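Local coordinates for mandelate racemase / muconate lactonizing enzyme, C-terminal domain protein (Pseudovibrio sp. JE062, PDB 4JHM), which is of unknown function but belongs to the mandelate racemase/muconate lactonizing enzyme family, in which an N-terminal capping domain accompanies a TIM-barrel domain, at residues E31-T36 with E59-D63; R71-P75 with S372-E376; L88-L92 with K104-D108. All coordinates share one frame. Numbering follows the deposited sequence.

Contact 1: residues E31-T36 with E59-D63; sequences EPLLYT and ENFFD
Segment 31-36 is extended and 59-63 is an irregular loop that runs in the same overall direction, with Leu-33 facing Glu-59 (CA to CA 5.3 Å) and Thr-36 facing Phe-62 (CA to CA 5.8 Å). Segment 31-36 runs into strand 34-44. Segment 59-63 doubles back after strand 50-58. Asn-60, at phi/psi 63/-57, puts the loop through a classic gamma turn, closed by a very short bond of 2.4 Å from Phe-61 N to Glu-59 O. Leu-34 points into the curl, its CD2 3.6 Å from Asn-60 O and 3.7 Å from Phe-61 C. Phe-62 (chi1 m) starts sideways at CB, but its ring turns in against the strand, bringing its CE1 to 3.9 Å from Leu-34 CB and 3.6 Å from Tyr-35 O. This is the end of a beta-hairpin in the capping domain, where the chain leaves the antiparallel sheet for helix 65-73. Thr-36 (chi1 m) fixes the exit: Asp-63 N donates to Thr-36 OG1 over 3.0 Å, nearly straight at 169°, and the same OG1 lies at the edge of the Phe-62 ring. Asp-63 in turn bonds Ser-56 OG and weakly caps Cys-65 N. At the far end Glu-31 CB packs 3.4 Å from Glu-59 OE2, and Leu-33 CD2 lies 4.2 Å from Glu-59 CG. Glu-59 OE1 makes a salt bridge to Arg-95 of the second subunit.

Contact 2: residues R71-P75 with S372-E376; sequences RTIVP and SYVFE
Arg-71 lays its extended side chain (chi1, chi2 and chi3 all t) over one face of the Tyr-373 ring: its CD sits 3.9 Å from the ring centroid, 28° off the normal, as a CH-pi contact. The guanidinium adds an off-centre cation-pi interaction, with Arg-71 CZ 4.9 Å from the centroid of the Tyr-373 ring and Arg-71 NE 3.5 Å from Tyr-373 CZ. The setting is the alpha+beta capping domain of the enolase superfamily, to which the C-terminal tail of the chain returns. Here that tail is strand 369-376, one of the two outermost strands, within this chain, of the four-stranded antiparallel sheet, bonded through Tyr-373 and Phe-375 to Leu-13 and Val-11 of strand 8-16. Against it lies segment 71-75, a weakly bonded last turn of helix 65-73 that passes into a 3-10 turn at Val-74 and Pro-75. Arg-71 stands opposite Tyr-373 (CA to CA 7.5 Å) and Pro-75 opposite Phe-375 (6.7 Å). Strand alternation sends Tyr-373 and Phe-375, both chi1 m, toward the helix, while Ser-372, Val-374 and Glu-376 stay out of reach. Mostly side chains meet, with Arg-71 O the backbone exception; 254 Å² is buried in all. Glu-68, one turn before Arg-71, takes the hydrogen bond of Tyr-373 OH. Arg-71 also makes a cation-pi pair with Phe-61 of the second subunit. The Phe-375 ring packs against the helix end and 3-10 turn: its CZ is 4.0 Å from Arg-71 O, its CE2 is 4.1 Å from Pro-75 CG, and its CE1 touches Val-74 CG2 at 3.5 Å.

Contact 3: residues L88-L92 with K104-D108; sequences LNNWL and KSPID
Helices 88-92 and 104-108 run antiparallel, their N-to-C directions 162° apart and their axes 10.3 Å apart at closest approach. Asn-89 stands opposite Asp-108 (CA to CA 6.3 Å) and Leu-92 opposite Lys-104 (6.7 Å). Leu-88 (t, p) opens the interface loosely, its CD2 4.5 Å from Ile-107 CG2. Asn-89, with chi1 t, reaches across so that its ND2 donates to Asp-108 OD2 at 2.8 Å; that oxygen also bonds Thr-280 OG1 on helix 279-291. Leu-92 (m, t) wedges between the helices, CD2 4.0 Å from Ile-107 CD1 and CD1 4.0 Å from Asp-108 N. Its carbonyl O, at the helix end, receives a weak 3.1 Å bond from Lys-104 NZ, whose stronger partner is Arg-95 O. Pro-106 lies at a kink in the second helix, where the N of 106 and 107 lack bonds to the preceding turn. Such an antiparallel helix pair belongs to the helical half of the family's N-terminal capping domain.

How the contacts relate
Contacts 2 and 3 are direct neighbours, with centres 14 Å apart, joined mainly through Ile-73: its CG2 lies 3.7 Å from Ile-107 CD1, its CD1 3.8 Å from Lys-104 CG, and its carbonyl O 3.5 Å from Trp-91 CH2; Val-74 CG1 lies 3.9 Å from Ile-107 CD1. Segment 71-75 thus touches both the C-terminal strand and the helix pair. Contact 1 stands apart, about 24 Å from contact 2 and 26 Å from contact 3 between centres, yet it reaches the same sheet as contact 2 through strand 34-44 and the loop after edge strand 50-58. In the assembly, Asn-60 and Phe-61 pack on Pro-75 of the second subunit, making both contacts part of that interface.

Contact 1: residues E31-T36 with E59-D63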
ATOM      1  N   GLU A  31      -4.021 -42.978   8.702  1.00 95.40           N
ATOM      2  CA  GLU A  31      -4.834 -44.181   8.509  1.00 92.74           C
ATOM      3  C   GLU A  31      -5.492 -44.225   7.129  1.00 88.92           C
ATOM      4  O   GLU A  31      -5.774 -43.182   6.540  1.00 94.69           O
ATOM      5  CB  GLU A  31      -5.900 -44.283   9.605  1.00 92.69           C
ATOM      6  CG  GLU A  31      -5.335 -44.216  11.013  1.00 89.08           C
ATOM      7  CD  GLU A  31      -4.134 -45.118  11.195  1.00 90.98           C
ATOM      8  OE1 GLU A  31      -4.246 -46.322  10.889  1.00 96.31           O
ATOM      9  OE2 GLU A  31      -3.079 -44.622  11.642  1.00 94.91           O
ATOM     10  N   PRO A  32      -5.736 -45.439   6.606  1.00 88.79           N
ATOM     11  CA  PRO A  32      -6.308 -45.607   5.263  1.00 85.49           C
ATOM     12  C   PRO A  32      -7.727 -45.065   5.163  1.00 79.02           C
ATOM     13  O   PRO A  32      -8.578 -45.421   5.977  1.00 81.64           O
ATOM     14  CB  PRO A  32      -6.304 -47.127   5.063  1.00 86.91           C
ATOM     15  CG  PRO A  32      -6.302 -47.694   6.443  1.00 89.20           C
ATOM     16  CD  PRO A  32      -5.508 -46.732   7.276  1.00 86.60           C
ATOM     17  N   LEU A  33      -7.980 -44.216   4.171  1.00 72.97           N
ATOM     18  CA  LEU A  33      -9.290 -43.591   4.026  1.00 75.16           C
ATOM     19  C   LEU A  33     -10.298 -44.529   3.376  1.00 81.10           C
ATOM     20  O   LEU A  33     -10.020 -45.140   2.343  1.00 86.15           O
ATOM     21  CB  LEU A  33      -9.194 -42.317   3.189  1.00 74.31           C
ATOM     22  CG  LEU A  33      -8.327 -41.189   3.743  1.00 76.69           C
ATOM     23  CD1 LEU A  33      -8.220 -40.072   2.714  1.00 75.99           C
ATOM     24  CD2 LEU A  33      -8.875 -40.661   5.063  1.00 76.03           C
ATOM     25  N   LEU A  34     -11.472 -44.625   3.994  1.00 82.68           N
ATOM     26  CA  LEU A  34     -12.603 -45.351   3.428  1.00 79.69           C
ATOM     27  C   LEU A  34     -13.472 -44.387   2.630  1.00 80.40           C
ATOM     28  O   LEU A  34     -13.997 -43.414   3.172  1.00 82.44           O
ATOM     29  CB  LEU A  34     -13.435 -45.994   4.538  1.00 80.00           C
ATOM     30  CG  LEU A  34     -12.993 -47.359   5.077  1.00 79.84           C
ATOM     31  CD1 LEU A  34     -11.488 -47.437   5.270  1.00 82.33           C
ATOM     32  CD2 LEU A  34     -13.714 -47.650   6.382  1.00 80.29           C
ATOM     33  N   TYR A  35     -13.627 -44.667   1.340  1.00 83.66           N
ATOM     34  CA  TYR A  35     -14.368 -43.780   0.450  1.00 76.87           C
ATOM     35  C   TYR A  35     -15.854 -44.112   0.401  1.00 70.38           C
ATOM     36  O   TYR A  35     -16.241 -45.255   0.180  1.00 71.64           O
ATOM     37  CB  TYR A  35     -13.740 -43.787  -0.948  1.00 75.74           C
ATOM     38  CG  TYR A  35     -12.550 -42.867  -1.005  1.00 77.10           C
ATOM     39  CD1 TYR A  35     -11.398 -43.150  -0.282  1.00 86.44           C
ATOM     40  CD2 TYR A  35     -12.592 -41.691  -1.731  1.00 79.50           C
ATOM     41  CE1 TYR A  35     -10.309 -42.294  -0.304  1.00 85.75           C
ATOM     42  CE2 TYR A  35     -11.510 -40.830  -1.758  1.00 88.48           C
ATOM     43  CZ  TYR A  35     -10.372 -41.137  -1.041  1.00 82.40           C
ATOM     44  OH  TYR A  35      -9.297 -40.283  -1.069  1.00 85.57           O
ATOM     45  N   THR A  36     -16.668 -43.089   0.641  1.00 67.19           N
ATOM     46  CA  THR A  36     -18.114 -43.181   0.577  1.00 64.00           C
ATOM     47  C   THR A  36     -18.617 -42.216  -0.476  1.00 68.63           C
ATOM     48  O   THR A  36     -18.077 -41.113  -0.623  1.00 62.37           O
ATOM     49  CB  THR A  36     -18.758 -42.753   1.897  1.00 63.46           C
ATOM     50  OG1 THR A  36     -18.248 -43.553   2.964  1.00 70.60           O
ATOM     51  CG2 THR A  36     -20.261 -42.900   1.824  1.00 65.70           C
ATOM     52  N   GLU A  59     -12.265 -42.328   8.266  1.00 69.61           N
ATOM     53  CA  GLU A  59     -11.521 -43.461   8.806  1.00 70.33           C
ATOM     54  C   GLU A  59     -12.450 -44.398   9.577  1.00 73.40           C
ATOM     55  O   GLU A  59     -13.601 -44.052   9.861  1.00 72.24           O
ATOM     56  CB  GLU A  59     -10.405 -42.974   9.723  1.00 71.01           C
ATOM     57  CG  GLU A  59      -9.333 -42.166   9.011  1.00 71.85           C
ATOM     58  CD  GLU A  59      -8.314 -41.586   9.968  1.00 70.69           C
ATOM     59  OE1 GLU A  59      -8.602 -41.562  11.181  1.00 72.69           O
ATOM     60  OE2 GLU A  59      -7.231 -41.152   9.513  1.00 71.01           O
ATOM     61  N   ASN A  60     -11.948 -45.588   9.901  1.00 71.01           N
ATOM     62  CA  ASN A  60     -12.689 -46.559  10.704  1.00 68.25           C
ATOM     63  C   ASN A  60     -13.983 -47.048  10.048  1.00 68.36           C
ATOM     64  O   ASN A  60     -14.168 -48.248   9.861  1.00 69.75           O
ATOM     65  CB  ASN A  60     -12.998 -45.975  12.081  1.00 68.87           C
ATOM     66  CG  ASN A  60     -11.780 -45.359  12.736  1.00 73.12           C
ATOM     67  OD1 ASN A  60     -10.702 -45.951  12.748  1.00 78.66           O
ATOM     68  ND2 ASN A  60     -11.943 -44.164  13.282  1.00 75.76           N
ATOM     69  N   PHE A  61     -14.882 -46.131   9.710  1.00 67.51           N
ATOM     70  CA  PHE A  61     -16.159 -46.516   9.120  1.00 70.12           C
ATOM     71  C   PHE A  61     -16.482 -45.668   7.898  1.00 68.35           C
ATOM     72  O   PHE A  61     -15.957 -44.570   7.746  1.00 70.37           O
ATOM     73  CB  PHE A  61     -17.295 -46.365  10.138  1.00 70.53           C
ATOM     74  CG  PHE A  61     -17.025 -47.019  11.462  1.00 70.57           C
ATOM     75  CD1 PHE A  61     -17.136 -48.391  11.609  1.00 75.29           C
ATOM     76  CD2 PHE A  61     -16.675 -46.257  12.568  1.00 69.35           C
ATOM     77  CE1 PHE A  61     -16.887 -48.995  12.831  1.00 76.68           C
ATOM     78  CE2 PHE A  61     -16.426 -46.852  13.792  1.00 69.51           C
ATOM     79  CZ  PHE A  61     -16.529 -48.223  13.924  1.00 72.87           C
ATOM     80  N   PHE A  62     -17.352 -46.182   7.032  1.00 69.41           N
ATOM     81  CA  PHE A  62     -17.933 -45.372   5.975  1.00 71.20           C
ATOM     82  C   PHE A  62     -18.774 -44.270   6.608  1.00 76.01           C
ATOM     83  O   PHE A  62     -19.191 -44.382   7.761  1.00 86.47           O
ATOM     84  CB  PHE A  62     -18.781 -46.219   5.034  1.00 73.73           C
ATOM     85  CG  PHE A  62     -17.992 -47.253   4.285  1.00 79.90           C
ATOM     86  CD1 PHE A  62     -17.032 -46.870   3.355  1.00 77.05           C
ATOM     87  CD2 PHE A  62     -18.210 -48.610   4.507  1.00 79.61           C
ATOM     88  CE1 PHE A  62     -16.299 -47.820   2.667  1.00 78.82           C
ATOM     89  CE2 PHE A  62     -17.482 -49.563   3.818  1.00 80.57           C
ATOM     90  CZ  PHE A  62     -16.525 -49.166   2.899  1.00 81.72           C
ATOM     91  N   ASP A  63     -19.030 -43.215   5.846  1.00 74.37           N
ATOM     92  CA  ASP A  63     -19.524 -41.964   6.404  1.00 74.66           C
ATOM     93  C   ASP A  63     -21.037 -41.802   6.302  1.00 73.68           C
ATOM     94  O   ASP A  63     -21.606 -41.900   5.217  1.00 80.86           O
ATOM     95  CB  ASP A  63     -18.839 -40.801   5.679  1.00 75.51           C
ATOM     96  CG  ASP A  63     -19.145 -39.463   6.300  1.00 71.12           C
ATOM     97  OD1 ASP A  63     -19.078 -39.347   7.540  1.00 76.49           O
ATOM     98  OD2 ASP A  63     -19.436 -38.520   5.538  1.00 76.16           O
TER

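Contact 2: residues R71-P75 with S372-E376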
ATOM      1  N   ARG A  71     -30.333 -35.283   5.260  1.00 73.63           N
ATOM      2  CA  ARG A  71     -31.627 -35.657   5.823  1.00 80.55           C
ATOM      3  C   ARG A  71     -32.382 -34.452   6.374  1.00 79.91           C
ATOM      4  O   ARG A  71     -33.596 -34.356   6.230  1.00 81.40           O
ATOM      5  CB  ARG A  71     -31.447 -36.681   6.944  1.00 84.62           C
ATOM      6  CG  ARG A  71     -32.742 -37.043   7.656  1.00 90.59           C
ATOM      7  CD  ARG A  71     -32.524 -38.143   8.683  1.00 92.90           C
ATOM      8  NE  ARG A  71     -33.738 -38.919   8.919  1.00 94.88           N
ATOM      9  CZ  ARG A  71     -34.583 -38.710   9.922  1.00 98.00           C
ATOM     10  NH1 ARG A  71     -34.355 -37.745  10.803  1.00 95.43           N
ATOM     11  NH2 ARG A  71     -35.662 -39.476  10.045  1.00101.83           N
ATOM     12  N   THR A  72     -31.656 -33.541   7.015  1.00 77.41           N
ATOM     13  CA  THR A  72     -32.272 -32.408   7.688  1.00 75.58           C
ATOM     14  C   THR A  72     -32.603 -31.285   6.708  1.00 75.01           C
ATOM     15  O   THR A  72     -33.390 -30.391   7.017  1.00 73.73           O
ATOM     16  CB  THR A  72     -31.360 -31.870   8.811  1.00 75.68           C
ATOM     17  OG1 THR A  72     -30.153 -31.337   8.255  1.00 73.74           O
ATOM     18  CG2 THR A  72     -31.011 -32.980   9.784  1.00 76.21           C
ATOM     19  N   ILE A  73     -32.009 -31.345   5.522  1.00 75.82           N
ATOM     20  CA  ILE A  73     -32.161 -30.293   4.524  1.00 76.70           C
ATOM     21  C   ILE A  73     -33.326 -30.548   3.572  1.00 79.44           C
ATOM     22  O   ILE A  73     -34.130 -29.652   3.308  1.00 77.21           O
ATOM     23  CB  ILE A  73     -30.889 -30.170   3.669  1.00 74.29           C
ATOM     24  CG1 ILE A  73     -29.737 -29.602   4.500  1.00 73.51           C
ATOM     25  CG2 ILE A  73     -31.144 -29.285   2.461  1.00 75.99           C
ATOM     26  CD1 ILE A  73     -28.404 -29.638   3.784  1.00 73.55           C
ATOM     27  N   VAL A  74     -33.415 -31.780   3.080  1.00 79.93           N
ATOM     28  CA  VAL A  74     -34.240 -32.100   1.912  1.00 79.59           C
ATOM     29  C   VAL A  74     -35.758 -32.184   2.118  1.00 79.88           C
ATOM     30  O   VAL A  74     -36.503 -32.109   1.143  1.00 86.22           O
ATOM     31  CB  VAL A  74     -33.776 -33.416   1.249  1.00 80.76           C
ATOM     32  CG1 VAL A  74     -32.335 -33.298   0.781  1.00 78.84           C
ATOM     33  CG2 VAL A  74     -33.944 -34.592   2.197  1.00 83.91           C
ATOM     34  N   PRO A  75     -36.232 -32.346   3.364  1.00 79.61           N
ATOM     35  CA  PRO A  75     -37.689 -32.412   3.503  1.00 83.89           C
ATOM     36  C   PRO A  75     -38.394 -31.180   2.929  1.00 86.82           C
ATOM     37  O   PRO A  75     -39.517 -31.284   2.433  1.00 92.01           O
ATOM     38  CB  PRO A  75     -37.897 -32.493   5.019  1.00 81.77           C
ATOM     39  CG  PRO A  75     -36.630 -33.066   5.547  1.00 78.85           C
ATOM     40  CD  PRO A  75     -35.549 -32.521   4.656  1.00 80.29           C
ATOM     41  N   SER A 372     -29.908 -45.202   3.589  1.00 78.70           N
ATOM     42  CA  SER A 372     -30.764 -44.525   2.623  1.00 80.33           C
ATOM     43  C   SER A 372     -32.036 -43.971   3.264  1.00 85.34           C
ATOM     44  O   SER A 372     -32.530 -44.506   4.256  1.00 85.63           O
ATOM     45  CB  SER A 372     -31.143 -45.476   1.490  1.00 82.24           C
ATOM     46  OG  SER A 372     -31.993 -46.504   1.964  1.00 85.26           O
ATOM     47  N   TYR A 373     -32.555 -42.893   2.684  1.00 88.18           N
ATOM     48  CA  TYR A 373     -33.832 -42.329   3.099  1.00 89.45           C
ATOM     49  C   TYR A 373     -34.718 -42.116   1.884  1.00 89.56           C
ATOM     50  O   TYR A 373     -34.264 -42.222   0.745  1.00 88.30           O
ATOM     51  CB  TYR A 373     -33.633 -40.997   3.824  1.00 88.28           C
ATOM     52  CG  TYR A 373     -32.928 -41.122   5.156  1.00 92.55           C
ATOM     53  CD1 TYR A 373     -33.506 -41.825   6.204  1.00 96.10           C
ATOM     54  CD2 TYR A 373     -31.689 -40.527   5.369  1.00 93.57           C
ATOM     55  CE1 TYR A 373     -32.866 -41.942   7.424  1.00 96.81           C
ATOM     56  CE2 TYR A 373     -31.045 -40.636   6.588  1.00 92.24           C
ATOM     57  CZ  TYR A 373     -31.638 -41.345   7.611  1.00 91.73           C
ATOM     58  OH  TYR A 373     -31.002 -41.460   8.826  1.00 88.44           O
ATOM     59  N   VAL A 374     -35.990 -41.824   2.139  1.00 90.23           N
ATOM     60  CA  VAL A 374     -36.921 -41.451   1.087  1.00 91.77           C
ATOM     61  C   VAL A 374     -37.934 -40.447   1.646  1.00 93.53           C
ATOM     62  O   VAL A 374     -38.338 -40.545   2.804  1.00 93.65           O
ATOM     63  CB  VAL A 374     -37.641 -42.688   0.503  1.00 95.38           C
ATOM     64  CG1 VAL A 374     -38.737 -43.176   1.441  1.00 98.21           C
ATOM     65  CG2 VAL A 374     -38.215 -42.373  -0.870  1.00 98.28           C
ATOM     66  N   PHE A 375     -38.318 -39.471   0.827  1.00 95.71           N
ATOM     67  CA  PHE A 375     -39.299 -38.459   1.225  1.00 97.64           C
ATOM     68  C   PHE A 375     -40.300 -38.231   0.097  1.00102.97           C
ATOM     69  O   PHE A 375     -39.913 -38.175  -1.073  1.00106.46           O
ATOM     70  CB  PHE A 375     -38.602 -37.138   1.551  1.00 94.95           C
ATOM     71  CG  PHE A 375     -37.511 -37.254   2.580  1.00 93.58           C
ATOM     72  CD1 PHE A 375     -36.220 -37.603   2.208  1.00 91.21           C
ATOM     73  CD2 PHE A 375     -37.770 -36.996   3.917  1.00 92.06           C
ATOM     74  CE1 PHE A 375     -35.212 -37.703   3.149  1.00 88.12           C
ATOM     75  CE2 PHE A 375     -36.765 -37.094   4.862  1.00 91.44           C
ATOM     76  CZ  PHE A 375     -35.484 -37.448   4.478  1.00 89.50           C
ATOM     77  N   GLU A 376     -41.580 -38.090   0.443  1.00104.77           N
ATOM     78  CA  GLU A 376     -42.628 -37.891  -0.565  1.00108.66           C
ATOM     79  C   GLU A 376     -43.747 -36.948  -0.124  1.00108.06           C
ATOM     80  O   GLU A 376     -43.845 -36.573   1.043  1.00108.79           O
ATOM     81  CB  GLU A 376     -43.234 -39.236  -0.975  1.00111.44           C
ATOM     82  CG  GLU A 376     -42.423 -39.986  -2.019  1.00111.17           C
ATOM     83  CD  GLU A 376     -43.211 -41.094  -2.687  1.00114.72           C
ATOM     84  OE1 GLU A 376     -44.011 -41.761  -1.996  1.00118.51           O
ATOM     85  OE2 GLU A 376     -43.024 -41.299  -3.905  1.00114.37           O
TER

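Contact 3: residues L88-L92 with K104-D108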
ATOM      1  N   LEU A  88     -33.137 -21.841  -5.775  1.00 76.92           N
ATOM      2  CA  LEU A  88     -32.924 -23.032  -4.958  1.00 74.21           C
ATOM      3  C   LEU A  88     -31.612 -22.900  -4.188  1.00 75.24           C
ATOM      4  O   LEU A  88     -31.558 -23.109  -2.978  1.00 73.06           O
ATOM      5  CB  LEU A  88     -32.878 -24.280  -5.839  1.00 74.30           C
ATOM      6  CG  LEU A  88     -32.922 -25.617  -5.094  1.00 76.43           C
ATOM      7  CD1 LEU A  88     -34.259 -25.789  -4.391  1.00 81.21           C
ATOM      8  CD2 LEU A  88     -32.666 -26.777  -6.044  1.00 73.41           C
ATOM      9  N   ASN A  89     -30.554 -22.559  -4.914  1.00 76.63           N
ATOM     10  CA  ASN A  89     -29.268 -22.259  -4.316  1.00 71.41           C
ATOM     11  C   ASN A  89     -29.451 -21.262  -3.188  1.00 73.82           C
ATOM     12  O   ASN A  89     -28.972 -21.467  -2.073  1.00 76.92           O
ATOM     13  CB  ASN A  89     -28.336 -21.680  -5.376  1.00 71.33           C
ATOM     14  CG  ASN A  89     -26.881 -21.914  -5.059  1.00 71.50           C
ATOM     15  OD1 ASN A  89     -26.293 -21.212  -4.243  1.00 79.77           O
ATOM     16  ND2 ASN A  89     -26.286 -22.908  -5.710  1.00 72.72           N
ATOM     17  N   ASN A  90     -30.159 -20.180  -3.485  1.00 80.69           N
ATOM     18  CA  ASN A  90     -30.493 -19.191  -2.478  1.00 81.90           C
ATOM     19  C   ASN A  90     -31.091 -19.896  -1.271  1.00 76.89           C
ATOM     20  O   ASN A  90     -30.601 -19.774  -0.154  1.00 81.79           O
ATOM     21  CB  ASN A  90     -31.487 -18.179  -3.053  1.00 88.43           C
ATOM     22  CG  ASN A  90     -31.511 -16.876  -2.278  1.00 92.67           C
ATOM     23  OD1 ASN A  90     -32.576 -16.321  -2.000  1.00101.58           O
ATOM     24  ND2 ASN A  90     -30.334 -16.374  -1.934  1.00 93.16           N
ATOM     25  N   TRP A  91     -32.143 -20.662  -1.518  1.00 77.76           N
ATOM     26  CA  TRP A  91     -32.828 -21.409  -0.472  1.00 80.03           C
ATOM     27  C   TRP A  91     -31.872 -22.320   0.316  1.00 77.18           C
ATOM     28  O   TRP A  91     -31.969 -22.419   1.536  1.00 75.72           O
ATOM     29  CB  TRP A  91     -33.952 -22.225  -1.110  1.00 81.24           C
ATOM     30  CG  TRP A  91     -34.841 -22.936  -0.157  1.00 84.93           C
ATOM     31  CD1 TRP A  91     -35.974 -22.453   0.424  1.00 84.93           C
ATOM     32  CD2 TRP A  91     -34.696 -24.283   0.304  1.00 85.55           C
ATOM     33  NE1 TRP A  91     -36.538 -23.411   1.230  1.00 84.69           N
ATOM     34  CE2 TRP A  91     -35.770 -24.543   1.175  1.00 85.33           C
ATOM     35  CE3 TRP A  91     -33.757 -25.292   0.069  1.00 83.69           C
ATOM     36  CZ2 TRP A  91     -35.931 -25.770   1.813  1.00 87.70           C
ATOM     37  CZ3 TRP A  91     -33.918 -26.508   0.703  1.00 83.19           C
ATOM     38  CH2 TRP A  91     -34.997 -26.737   1.565  1.00 85.41           C
ATOM     39  N   LEU A  92     -30.943 -22.969  -0.382  1.00 75.74           N
ATOM     40  CA  LEU A  92     -30.014 -23.911   0.248  1.00 72.73           C
ATOM     41  C   LEU A  92     -29.007 -23.233   1.170  1.00 74.44           C
ATOM     42  O   LEU A  92     -28.620 -23.797   2.196  1.00 71.72           O
ATOM     43  CB  LEU A  92     -29.262 -24.709  -0.818  1.00 71.32           C
ATOM     44  CG  LEU A  92     -30.109 -25.758  -1.541  1.00 78.41           C
ATOM     45  CD1 LEU A  92     -29.358 -26.332  -2.737  1.00 79.04           C
ATOM     46  CD2 LEU A  92     -30.539 -26.865  -0.584  1.00 75.10           C
ATOM     47  N   LYS A 104     -24.723 -29.716   0.484  1.00 74.97           N
ATOM     48  CA  LYS A 104     -25.751 -29.065  -0.326  1.00 79.13           C
ATOM     49  C   LYS A 104     -25.450 -29.129  -1.824  1.00 78.51           C
ATOM     50  O   LYS A 104     -26.354 -28.977  -2.648  1.00 86.23           O
ATOM     51  CB  LYS A 104     -25.908 -27.605   0.104  1.00 81.13           C
ATOM     52  CG  LYS A 104     -26.330 -27.431   1.556  1.00 83.90           C
ATOM     53  CD  LYS A 104     -26.087 -26.012   2.050  1.00 78.67           C
ATOM     54  CE  LYS A 104     -26.472 -25.862   3.512  1.00 76.01           C
ATOM     55  NZ  LYS A 104     -26.168 -24.500   4.033  1.00 75.23           N
ATOM     56  N   SER A 105     -24.189 -29.366  -2.173  1.00 71.54           N
ATOM     57  CA  SER A 105     -23.762 -29.368  -3.571  1.00 68.80           C
ATOM     58  C   SER A 105     -24.528 -30.364  -4.444  1.00 71.37           C
ATOM     59  O   SER A 105     -24.890 -30.043  -5.572  1.00 78.95           O
ATOM     60  CB  SER A 105     -22.258 -29.634  -3.671  1.00 66.66           C
ATOM     61  OG  SER A 105     -21.515 -28.539  -3.152  1.00 63.14           O
ATOM     62  N   PRO A 106     -24.785 -31.576  -3.931  1.00 73.05           N
ATOM     63  CA  PRO A 106     -25.492 -32.564  -4.753  1.00 72.87           C
ATOM     64  C   PRO A 106     -26.932 -32.167  -5.103  1.00 71.74           C
ATOM     65  O   PRO A 106     -27.434 -32.540  -6.162  1.00 65.87           O
ATOM     66  CB  PRO A 106     -25.486 -33.826  -3.882  1.00 74.11           C
ATOM     67  CG  PRO A 106     -24.435 -33.601  -2.848  1.00 72.76           C
ATOM     68  CD  PRO A 106     -24.402 -32.122  -2.619  1.00 73.63           C
ATOM     69  N   ILE A 107     -27.589 -31.422  -4.221  1.00 71.86           N
ATOM     70  CA  ILE A 107     -28.970 -31.020  -4.462  1.00 75.44           C
ATOM     71  C   ILE A 107     -29.015 -29.993  -5.586  1.00 75.17           C
ATOM     72  O   ILE A 107     -29.815 -30.111  -6.507  1.00 74.73           O
ATOM     73  CB  ILE A 107     -29.632 -30.429  -3.199  1.00 76.39           C
ATOM     74  CG1 ILE A 107     -29.534 -31.416  -2.030  1.00 76.96           C
ATOM     75  CG2 ILE A 107     -31.088 -30.082  -3.475  1.00 73.10           C
ATOM     76  CD1 ILE A 107     -29.738 -30.782  -0.671  1.00 74.53           C
ATOM     77  N   ASP A 108     -28.157 -28.982  -5.514  1.00 76.59           N
ATOM     78  CA  ASP A 108     -28.080 -27.989  -6.582  1.00 77.34           C
ATOM     79  C   ASP A 108     -27.759 -28.684  -7.899  1.00 77.61           C
ATOM     80  O   ASP A 108     -28.388 -28.424  -8.926  1.00 77.32           O
ATOM     81  CB  ASP A 108     -27.013 -26.938  -6.267  1.00 73.52           C
ATOM     82  CG  ASP A 108     -26.690 -26.051  -7.462  1.00 73.96           C
ATOM     83  OD1 ASP A 108     -25.922 -26.494  -8.344  1.00 68.83           O
ATOM     84  OD2 ASP A 108     -27.197 -24.907  -7.512  1.00 71.69           O
TER